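Local atomic coordinates of VgrG protein (Vibrio cholerae, PDB entry 4DTH), a protein that carries an actin cross-linking toxin domain that binds ATP and magnesium ions and probably uses them to join G-actin monomers covalently. Residues L34-P39 with H149-G154; T61-Q66 with T88-S93; G67-P72 with Q82-H87. All coordinates share one frame; numbering follows the deposited sequence. Where two conformers were deposited one is given.

Contact 1 of 3, residues L34-P39 with H149-G154; sequences LVVAMP and HVIAAG
Strands 34-38 and 150-153 are antiparallel neighbours in a beta-sheet, paired from Leu34 with Ala153 to Ala37 with Val150. Their axes come within 4.7 Å at an angle of 152°. Val35 and Ala152 form a hydrogen-bonded pair: Val35 N donates to Ala152 O (2.8 Å), and Ala152 N returns a bond to Val35 O (3.0 Å). Ala37 and Val150 exchange the same two bonds. Between them lies the non-hydrogen-bonded pair Val36 and Ile151, where Val36 CA approaches Val150 O at 3.3 Å as a CA-H...O contact.

Side chains pack on both faces. On one, the Ile151 tip CD1 meets Val36 CG2 at 3.9 Å, and its CG2 branch meets Leu34 CD2. Val36 CG2 stands anti to the backbone N, which puts it beside Ile151 CD1 and near His149 CD2. Met38 CG rests against His149 CB (3.5 Å). On the other face Ala37 CB touches Val150 CG2 at 3.7 Å.

The His149 ring is held by Asn146 O at ND1 and by Leu130 N at NE2. Phe46 of strand 45-51 packs on Val36, Met38 and Ile151. Phe118 of helix 101-124 packs on Leu34 and Ile151, while strand 85-97 pairs with strand 34-38.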
loop_
_atom_site.group_PDB
_atom_site.type_symbol
_atom_site.label_atom_id
_atom_site.label_comp_id
_atom_site.label_asym_id
_atom_site.label_seq_id
_atom_site.Cartn_x
_atom_site.Cartn_y
_atom_site.Cartn_z
ATOM N N LEU A 34 -19.394 10.413 -3.325
ATOM C CA LEU A 34 -20.129 9.292 -3.908
ATOM C C LEU A 34 -19.746 7.975 -3.267
ATOM O O LEU A 34 -18.779 7.892 -2.494
ATOM C CB LEU A 34 -19.931 9.218 -5.455
ATOM C CG LEU A 34 -18.502 9.016 -6.011
ATOM C CD1 LEU A 34 -18.016 7.589 -5.846
ATOM C CD2 LEU A 34 -18.470 9.263 -7.490
ATOM N N VAL A 35 -20.487 6.930 -3.643
ATOM C CA VAL A 35 -20.213 5.551 -3.270
ATOM C C VAL A 35 -20.406 4.647 -4.492
ATOM O O VAL A 35 -21.054 5.038 -5.463
ATOM C CB VAL A 35 -21.121 5.082 -2.100
ATOM C CG1 VAL A 35 -20.746 5.767 -0.774
ATOM C CG2 VAL A 35 -22.612 5.254 -2.437
ATOM N N VAL A 36 -19.863 3.430 -4.416
ATOM C CA VAL A 36 -20.100 2.359 -5.374
ATOM C C VAL A 36 -20.867 1.284 -4.594
ATOM O O VAL A 36 -20.545 1.017 -3.431
ATOM C CB VAL A 36 -18.826 1.785 -6.068
ATOM C CG1 VAL A 36 -17.843 1.170 -5.065
ATOM C CG2 VAL A 36 -19.195 0.766 -7.157
ATOM N N ALA A 37 -21.888 0.700 -5.208
ATOM C CA ALA A 37 -22.600 -0.412 -4.583
ATOM C C ALA A 37 -22.398 -1.611 -5.489
ATOM O O ALA A 37 -22.404 -1.476 -6.719
ATOM C CB ALA A 37 -24.062 -0.098 -4.400
ATOM N N MET A 38 -22.094 -2.760 -4.888
ATOM C CA MET A 38 -21.796 -3.985 -5.621
ATOM C C MET A 38 -22.324 -5.200 -4.858
ATOM O O MET A 38 -22.514 -5.081 -3.643
ATOM C CB MET A 38 -20.273 -4.129 -5.769
ATOM C CG MET A 38 -19.734 -3.473 -6.998
ATOM S SD MET A 38 -18.018 -3.929 -7.314
ATOM C CE MET A 38 -17.234 -2.843 -6.289
ATOM N N PRO A 39 -22.490 -6.391 -5.504
ATOM C CA PRO A 39 -22.881 -7.590 -4.734
ATOM C C PRO A 39 -21.891 -7.874 -3.604
ATOM O O PRO A 39 -20.721 -7.511 -3.704
ATOM C CB PRO A 39 -22.811 -8.719 -5.770
ATOM C CG PRO A 39 -22.987 -8.050 -7.087
ATOM C CD PRO A 39 -22.305 -6.717 -6.937
ATOM N N HIS A 149 -22.374 -3.248 -10.790
ATOM C CA HIS A 149 -22.144 -2.154 -9.849
ATOM C C HIS A 149 -23.055 -0.987 -10.179
ATOM O O HIS A 149 -23.608 -0.922 -11.280
ATOM C CB HIS A 149 -20.658 -1.683 -9.867
ATOM C CG HIS A 149 -20.317 -0.768 -11.011
ATOM N ND1 HIS A 149 -19.881 -1.263 -12.228
ATOM C CD2 HIS A 149 -20.389 0.585 -11.092
ATOM C CE1 HIS A 149 -19.697 -0.206 -13.004
ATOM N NE2 HIS A 149 -19.989 0.929 -12.362
ATOM N N VAL A 150 -23.197 -0.056 -9.232
ATOM C CA VAL A 150 -23.884 1.218 -9.437
ATOM C C VAL A 150 -23.069 2.301 -8.743
ATOM O O VAL A 150 -22.400 2.029 -7.739
ATOM C CB VAL A 150 -25.390 1.272 -9.024
ATOM C CG1 VAL A 150 -26.245 0.341 -9.873
ATOM C CG2 VAL A 150 -25.600 1.009 -7.531
ATOM N N ILE A 151 -23.133 3.522 -9.272
ATOM C CA ILE A 151 -22.476 4.685 -8.671
ATOM C C ILE A 151 -23.602 5.573 -8.160
ATOM O O ILE A 151 -24.530 5.877 -8.917
ATOM C CB ILE A 151 -21.574 5.435 -9.703
ATOM C CG1 ILE A 151 -20.438 4.531 -10.251
ATOM C CG2 ILE A 151 -21.032 6.767 -9.112
ATOM C CD1 ILE A 151 -19.368 4.060 -9.190
ATOM N N ALA A 152 -23.507 6.017 -6.902
ATOM C CA ALA A 152 -24.527 6.875 -6.307
ATOM C C ALA A 152 -23.922 8.006 -5.500
ATOM O O ALA A 152 -22.914 7.816 -4.822
ATOM C CB ALA A 152 -25.478 6.063 -5.448
ATOM N N ALA A 153 -24.554 9.181 -5.564
ATOM C CA ALA A 153 -24.127 10.386 -4.854
ATOM C C ALA A 153 -24.189 10.219 -3.349
ATOM O O ALA A 153 -25.035 9.477 -2.838
ATOM C CB ALA A 153 -25.014 11.543 -5.253
ATOM N N GLY A 154 -23.299 10.926 -2.658
ATOM C CA GLY A 154 -23.241 10.931 -1.204
ATOM C C GLY A 154 -23.025 9.547 -0.638
ATOM O O GLY A 154 -22.100 8.845 -1.053
#

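Contact 2 of 3, residues T61-Q66 with T88-S93; sequences TKDMNQ and TVELVS. With ATP (adenosine-5'-triphosphate), chain B.
Thr61 and Glu90 form an antiparallel hydrogen-bonded pair, and Lys62 and Val89 the non-hydrogen-bonded pair next to it. Strand 61-63 crosses strand 88-93 at 125°, with the axes 4.5 Å apart at their closest. Thr61 N bonds to Glu90 O, and Glu90 N to Thr61 O. The chain turns a corner at Met64. Here Asp63 N donates to Thr88 O, and Thr88 N to Met64 O.

Two threonine hydroxyls add to this ladder. Thr61 OG1 donates to Glu90 O at 2.8 Å. It reaches that oxygen from the opposite face of the carbonyl plane to Thr61 N, so two donors grip one acceptor. Thr88 OG1 accepts from Met64 N at 3.0 Å and is also bonded to Glu30. Thr88 CG2 lies against Gln66 CD.

Asp63 and Glu90 bring their carboxylates together. Asp63 CG, anti to the backbone N (chi1 -176°), is placed 3.9 Å from Glu90 CB. The two carboxylate planes stack within 10° of parallel, with Asp63 OD2 3.8 Å from Glu90 OE2. A water donates to Thr61 OG1 and to Glu90 OE1, the latter at 2.6 Å. Farther along, Val92 CG1 packs on ATP C3' (3.6 Å), and ATP O2' donates to Ser93 O at 2.6 Å.

Asp63 thus stacks on the Glu90 carboxylate, and Glu30 also lies close to Asp63. Such crowding of acidic groups would probably be eased by the magnesium ion that Glu90 binds with Glu28.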
loop_
_atom_site.group_PDB
_atom_site.type_symbol
_atom_site.label_atom_id
_atom_site.label_comp_id
_atom_site.label_asym_id
_atom_site.label_seq_id
_atom_site.Cartn_x
_atom_site.Cartn_y
_atom_site.Cartn_z
ATOM N N THR A 61 -11.631 1.065 -7.702
ATOM C CA THR A 61 -11.843 0.039 -6.688
ATOM C C THR A 61 -12.846 0.457 -5.626
ATOM O O THR A 61 -13.031 1.654 -5.370
ATOM C CB THR A 61 -10.500 -0.347 -5.977
ATOM O OG1 THR A 61 -10.087 0.708 -5.101
ATOM C CG2 THR A 61 -9.360 -0.692 -6.946
ATOM N N LYS A 62 -13.432 -0.541 -4.950
ATOM C CA LYS A 62 -14.235 -0.304 -3.759
ATOM C C LYS A 62 -13.218 -0.249 -2.609
ATOM O O LYS A 62 -12.165 -0.894 -2.676
ATOM C CB LYS A 62 -15.304 -1.394 -3.532
ATOM C CG LYS A 62 -14.797 -2.836 -3.448
ATOM C CD LYS A 62 -15.888 -3.765 -2.911
ATOM C CE LYS A 62 -15.486 -5.210 -3.039
ATOM N NZ LYS A 62 -16.431 -6.124 -2.339
ATOM N N ASP A 63 -13.510 0.535 -1.580
ATOM C CA ASP A 63 -12.562 0.687 -0.485
ATOM C C ASP A 63 -13.215 0.425 0.875
ATOM O O ASP A 63 -13.253 -0.728 1.307
ATOM C CB ASP A 63 -11.892 2.078 -0.587
ATOM C CG ASP A 63 -10.793 2.424 0.408
ATOM O OD1 ASP A 63 -10.257 1.497 1.062
ATOM O OD2 ASP A 63 -10.451 3.619 0.510
ATOM N N MET A 64 -13.739 1.473 1.534
ATOM C CA MET A 64 -14.333 1.358 2.864
ATOM C C MET A 64 -15.785 0.940 2.784
ATOM O O MET A 64 -16.578 1.642 2.154
ATOM C CB MET A 64 -14.225 2.684 3.643
ATOM C CG MET A 64 -12.827 3.229 3.725
ATOM S SD MET A 64 -11.699 2.101 4.558
ATOM C CE MET A 64 -10.177 3.024 4.403
ATOM N N ASN A 65 -16.145 -0.160 3.478
ATOM C CA ASN A 65 -17.527 -0.623 3.523
ATOM C C ASN A 65 -18.388 0.394 4.293
ATOM O O ASN A 65 -18.099 0.692 5.459
ATOM C CB ASN A 65 -17.631 -2.023 4.158
ATOM C CG ASN A 65 -19.051 -2.555 4.199
ATOM O OD1 ASN A 65 -19.924 -2.017 4.885
ATOM N ND2 ASN A 65 -19.324 -3.610 3.454
ATOM N N GLN A 66 -19.451 0.911 3.638
ATOM C CA GLN A 66 -20.368 1.901 4.227
ATOM C C GLN A 66 -21.770 1.330 4.514
ATOM O O GLN A 66 -22.732 2.097 4.634
ATOM C CB GLN A 66 -20.467 3.170 3.358
ATOM C CG GLN A 66 -19.139 3.842 2.991
ATOM C CD GLN A 66 -18.625 4.778 4.064
ATOM O OE1 GLN A 66 -17.758 4.417 4.866
ATOM N NE2 GLN A 66 -19.096 6.020 4.066
ATOM N N THR A 88 -16.854 3.178 -0.346
ATOM C CA THR A 88 -16.265 4.387 -0.910
ATOM C C THR A 88 -15.471 3.908 -2.153
ATOM O O THR A 88 -15.183 2.711 -2.286
ATOM C CB THR A 88 -15.354 5.098 0.101
ATOM O OG1 THR A 88 -14.313 4.206 0.509
ATOM C CG2 THR A 88 -16.120 5.615 1.318
ATOM N N VAL A 89 -15.158 4.827 -3.055
ATOM C CA VAL A 89 -14.399 4.533 -4.264
ATOM C C VAL A 89 -12.976 5.026 -4.067
ATOM O O VAL A 89 -12.753 6.173 -3.669
ATOM C CB VAL A 89 -15.040 5.139 -5.537
ATOM C CG1 VAL A 89 -14.090 5.061 -6.734
ATOM C CG2 VAL A 89 -16.367 4.464 -5.864
ATOM N N GLU A 90 -12.008 4.159 -4.367
ATOM C CA GLU A 90 -10.608 4.526 -4.287
ATOM C C GLU A 90 -9.950 4.322 -5.646
ATOM O O GLU A 90 -10.076 3.247 -6.243
ATOM C CB GLU A 90 -9.898 3.716 -3.203
ATOM C CG GLU A 90 -8.439 4.110 -3.023
ATOM C CD GLU A 90 -7.716 3.259 -2.005
ATOM O OE1 GLU A 90 -7.839 2.015 -2.078
ATOM O OE2 GLU A 90 -7.006 3.832 -1.150
ATOM N N LEU A 91 -9.261 5.356 -6.130
ATOM C CA LEU A 91 -8.534 5.306 -7.402
ATOM C C LEU A 91 -7.101 4.917 -7.065
ATOM O O LEU A 91 -6.463 5.562 -6.228
ATOM C CB LEU A 91 -8.603 6.641 -8.169
ATOM C CG LEU A 91 -10.006 7.253 -8.389
ATOM C CD1 LEU A 91 -9.925 8.466 -9.293
ATOM C CD2 LEU A 91 -10.993 6.224 -8.954
ATOM N N VAL A 92 -6.646 3.791 -7.637
ATOM C CA VAL A 92 -5.333 3.199 -7.323
ATOM C C VAL A 92 -4.488 3.188 -8.591
ATOM O O VAL A 92 -4.811 2.472 -9.539
ATOM C CB VAL A 92 -5.501 1.772 -6.711
ATOM C CG1 VAL A 92 -4.145 1.148 -6.392
ATOM C CG2 VAL A 92 -6.379 1.802 -5.460
ATOM N N SER A 93 -3.422 3.994 -8.629
ATOM C CA SER A 93 -2.628 4.063 -9.853
ATOM C C SER A 93 -1.852 2.793 -10.160
ATOM O O SER A 93 -1.507 2.036 -9.246
ATOM C CB SER A 93 -1.671 5.254 -9.823
ATOM O OG SER A 93 -0.556 5.024 -8.971
HETATM P PG ATP B . -3.169 -3.075 1.895
HETATM O O1G ATP B . -2.383 -1.946 2.483
HETATM O O2G ATP B . -2.497 -4.394 2.155
HETATM O O3G ATP B . -4.567 -3.139 2.440
HETATM P PB ATP B . -3.777 -3.507 -0.888
HETATM O O1B ATP B . -3.516 -4.959 -0.803
HETATM O O2B ATP B . -5.269 -3.290 -0.956
HETATM O O3B ATP B . -3.226 -2.820 0.315
HETATM P PA ATP B . -1.759 -3.136 -2.838
HETATM O O1A ATP B . -1.007 -4.132 -2.046
HETATM O O2A ATP B . -1.979 -3.725 -4.234
HETATM O O3A ATP B . -3.081 -2.894 -2.196
HETATM O "O5'" ATP B . -0.905 -1.779 -2.901
HETATM C "C5'" ATP B . -1.357 -0.794 -3.845
HETATM C "C4'" ATP B . -0.417 0.379 -3.942
HETATM O "O4'" ATP B . 0.925 -0.082 -4.269
HETATM C "C3'" ATP B . -0.785 1.366 -5.050
HETATM O "O3'" ATP B . -0.477 2.715 -4.704
HETATM C "C2'" ATP B . 0.069 0.870 -6.208
HETATM O "O2'" ATP B . 0.227 1.811 -7.257
HETATM C "C1'" ATP B . 1.350 0.572 -5.456
HETATM N N9 ATP B . 2.336 -0.262 -6.149
HETATM C C8 ATP B . 2.155 -1.531 -6.630
HETATM N N7 ATP B . 3.226 -2.034 -7.197
HETATM C C5 ATP B . 4.174 -1.026 -7.083
HETATM C C6 ATP B . 5.525 -0.931 -7.473
HETATM N N6 ATP B . 6.196 -1.912 -8.090
HETATM N N1 ATP B . 6.181 0.216 -7.185
HETATM C C2 ATP B . 5.529 1.196 -6.553
HETATM N N3 ATP B . 4.266 1.223 -6.137
HETATM C C4 ATP B . 3.629 0.076 -6.435
HETATM O O HOH W 1 -9.080 -0.204 -2.642
HETATM O O HOH W 2 -7.153 1.715 0.869
#

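Contact 3 of 3, residues G67-P72 with Q82-H87; sequences GSYQRP and QNWQTH
Gly67 and Tyr69 make the backbone hydrogen bonds to segment 82-87. Thr86 N points almost straight at Gly67 O (2.8 Å, 166° at the hydrogen). Tyr69 N donates to Trp84 O, also at 2.8 Å, from above the carbonyl plane. Ser68 and Gln85 between them are a non-hydrogen-bonded pair with CA atoms 4.2 Å apart. A water lies within hydrogen-bonding distance of both Tyr69 O and Trp84 O.

One side-chain bond crosses. Gln85 NE2 donates to Ser68 OG at 2.9 Å, with the hydroxyl tilted 26° out of the amide plane. Gln85 OE1 takes a bond from Asn65.

Packing falls to Tyr69. Its side chain runs beside that of Trp84, pointing the same way, with CB to CB at 4.0 Å. Tyr69 CG is anti to the backbone N (chi1 175°), and the ring it carries brings Tyr69 CD2 to 4.1 Å from Trp84 CB. Tyr69 OH accepts from Arg71 NH1 at 3.2 Å and also bonds to His127.

This is the end of an antiparallel beta-hairpin, where strands 56-68 and 85-97 part into the long loop that connects them.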
loop_
_atom_site.group_PDB
_atom_site.type_symbol
_atom_site.label_atom_id
_atom_site.label_comp_id
_atom_site.label_asym_id
_atom_site.label_seq_id
_atom_site.Cartn_x
_atom_site.Cartn_y
_atom_site.Cartn_z
ATOM N N GLY A 67 -21.870 0.005 4.612
ATOM C CA GLY A 67 -23.131 -0.666 4.900
ATOM C C GLY A 67 -23.851 -1.237 3.695
ATOM O O GLY A 67 -23.448 -1.001 2.556
ATOM N N SER A 68 -24.919 -2.003 3.947
ATOM C CA SER A 68 -25.713 -2.629 2.892
ATOM C C SER A 68 -26.399 -1.588 2.012
ATOM O O SER A 68 -26.765 -0.509 2.480
ATOM C CB SER A 68 -26.721 -3.610 3.482
ATOM O OG SER A 68 -26.030 -4.710 4.060
ATOM N N TYR A 69 -26.501 -1.899 0.722
ATOM C CA TYR A 69 -27.121 -1.019 -0.262
ATOM C C TYR A 69 -28.601 -1.291 -0.327
ATOM O O TYR A 69 -29.018 -2.451 -0.382
ATOM C CB TYR A 69 -26.488 -1.231 -1.648
ATOM C CG TYR A 69 -27.141 -0.456 -2.777
ATOM C CD1 TYR A 69 -27.030 0.933 -2.854
ATOM C CD2 TYR A 69 -27.827 -1.113 -3.795
ATOM C CE1 TYR A 69 -27.586 1.647 -3.917
ATOM C CE2 TYR A 69 -28.399 -0.407 -4.857
ATOM C CZ TYR A 69 -28.285 0.973 -4.908
ATOM O OH TYR A 69 -28.839 1.676 -5.955
ATOM N N GLN A 70 -29.389 -0.219 -0.335
ATOM C CA GLN A 70 -30.836 -0.296 -0.495
ATOM C C GLN A 70 -31.183 0.572 -1.691
ATOM O O GLN A 70 -30.960 1.788 -1.660
ATOM C CB GLN A 70 -31.599 0.165 0.769
ATOM C CG GLN A 70 -31.340 -0.706 2.014
ATOM C CD GLN A 70 -31.646 -2.182 1.805
ATOM O OE1 GLN A 70 -32.674 -2.571 1.223
ATOM N NE2 GLN A 70 -30.745 -3.036 2.269
ATOM N N ARG A 71 -31.684 -0.076 -2.760
ATOM C CA ARG A 71 -32.106 0.606 -3.977
ATOM C C ARG A 71 -33.224 1.580 -3.595
ATOM O O ARG A 71 -34.232 1.128 -3.044
ATOM C CB ARG A 71 -32.637 -0.418 -5.007
ATOM C CG ARG A 71 -33.098 0.183 -6.343
ATOM C CD ARG A 71 -31.897 0.551 -7.158
ATOM N NE ARG A 71 -32.171 1.160 -8.460
ATOM C CZ ARG A 71 -31.191 1.560 -9.262
ATOM N NH1 ARG A 71 -29.924 1.398 -8.901
ATOM N NH2 ARG A 71 -31.467 2.124 -10.429
ATOM N N PRO A 72 -33.072 2.903 -3.844
ATOM C CA PRO A 72 -34.164 3.832 -3.516
ATOM C C PRO A 72 -35.472 3.394 -4.191
ATOM O O PRO A 72 -35.444 2.992 -5.362
ATOM C CB PRO A 72 -33.666 5.175 -4.057
ATOM C CG PRO A 72 -32.186 5.044 -4.064
ATOM C CD PRO A 72 -31.942 3.620 -4.469
ATOM N N GLN A 82 -30.078 -7.710 -4.161
ATOM C CA GLN A 82 -30.039 -8.441 -2.896
ATOM C C GLN A 82 -28.648 -8.694 -2.378
ATOM O O GLN A 82 -27.777 -9.155 -3.119
ATOM C CB GLN A 82 -30.899 -9.716 -2.926
ATOM C CG GLN A 82 -32.052 -9.706 -1.913
ATOM C CD GLN A 82 -32.996 -8.532 -2.078
ATOM O OE1 GLN A 82 -32.816 -7.462 -1.481
ATOM N NE2 GLN A 82 -34.029 -8.708 -2.885
ATOM N N ASN A 83 -28.441 -8.336 -1.102
ATOM C CA ASN A 83 -27.185 -8.468 -0.358
ATOM C C ASN A 83 -26.062 -7.535 -0.817
ATOM O O ASN A 83 -24.952 -7.630 -0.301
ATOM C CB ASN A 83 -26.733 -9.937 -0.230
ATOM C CG ASN A 83 -27.807 -10.853 0.325
ATOM O OD1 ASN A 83 -28.569 -10.496 1.231
ATOM N ND2 ASN A 83 -27.905 -12.044 -0.234
ATOM N N TRP A 84 -26.356 -6.600 -1.741
ATOM C CA TRP A 84 -25.366 -5.634 -2.223
ATOM C C TRP A 84 -24.877 -4.738 -1.100
ATOM O O TRP A 84 -25.648 -4.385 -0.200
ATOM C CB TRP A 84 -25.937 -4.779 -3.366
ATOM C CG TRP A 84 -25.942 -5.444 -4.712
ATOM C CD1 TRP A 84 -26.301 -6.732 -4.997
ATOM C CD2 TRP A 84 -25.688 -4.808 -5.973
ATOM N NE1 TRP A 84 -26.240 -6.951 -6.356
ATOM C CE2 TRP A 84 -25.877 -5.783 -6.980
ATOM C CE3 TRP A 84 -25.322 -3.505 -6.350
ATOM C CZ2 TRP A 84 -25.694 -5.500 -8.338
ATOM C CZ3 TRP A 84 -25.130 -3.227 -7.697
ATOM C CH2 TRP A 84 -25.305 -4.218 -8.674
ATOM N N GLN A 85 -23.586 -4.388 -1.157
ATOM C CA GLN A 85 -22.915 -3.548 -0.165
ATOM C C GLN A 85 -22.438 -2.251 -0.784
ATOM O O GLN A 85 -22.059 -2.243 -1.958
ATOM C CB GLN A 85 -21.692 -4.289 0.409
ATOM C CG GLN A 85 -22.027 -5.617 1.116
ATOM C CD GLN A 85 -22.784 -5.391 2.393
ATOM O OE1 GLN A 85 -22.304 -4.714 3.300
ATOM N NE2 GLN A 85 -23.981 -5.952 2.493
ATOM N N THR A 86 -22.434 -1.169 -0.001
ATOM C CA THR A 86 -21.952 0.139 -0.438
ATOM C C THR A 86 -20.514 0.330 0.055
ATOM O O THR A 86 -20.186 -0.085 1.172
ATOM C CB THR A 86 -22.903 1.227 0.070
ATOM O OG1 THR A 86 -24.187 1.070 -0.533
ATOM C CG2 THR A 86 -22.407 2.603 -0.189
ATOM N N HIS A 87 -19.658 0.943 -0.777
ATOM C CA HIS A 87 -18.270 1.224 -0.427
ATOM C C HIS A 87 -17.877 2.576 -0.947
ATOM O O HIS A 87 -18.430 3.033 -1.947
ATOM C CB HIS A 87 -17.322 0.169 -1.032
ATOM C CG HIS A 87 -17.588 -1.248 -0.610
ATOM N ND1 HIS A 87 -16.823 -1.864 0.359
ATOM C CD2 HIS A 87 -18.483 -2.142 -1.087
ATOM C CE1 HIS A 87 -17.300 -3.094 0.467
ATOM N NE2 HIS A 87 -18.300 -3.303 -0.377
HETATM O O HOH W 3 -28.190 -5.106 0.594
#

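Contacts 2 and 3 lie on one antiparallel pair, strands 56-68 and 85-97, with centres 15 Å apart. Strand 34-38 of contact 1 pairs with strand 85-97 as well. Probable hydrogen bonds run from Gln85 N to Met38 O and from His87 N to Val36 O, both 2.8 Å. Val89 CG2 of contact 2 packs on Leu34 CD1 at 3.5 Å. Ala37 O meets Trp84 CZ3 of contact 3 at 3.4 Å. Contact 2 alone of the three contributes residues to the ATP pocket and a magnesium site. The Val36 side chain of contact 1 is about 13 Å from a magnesium ion, against about 3 Å for that of Glu90.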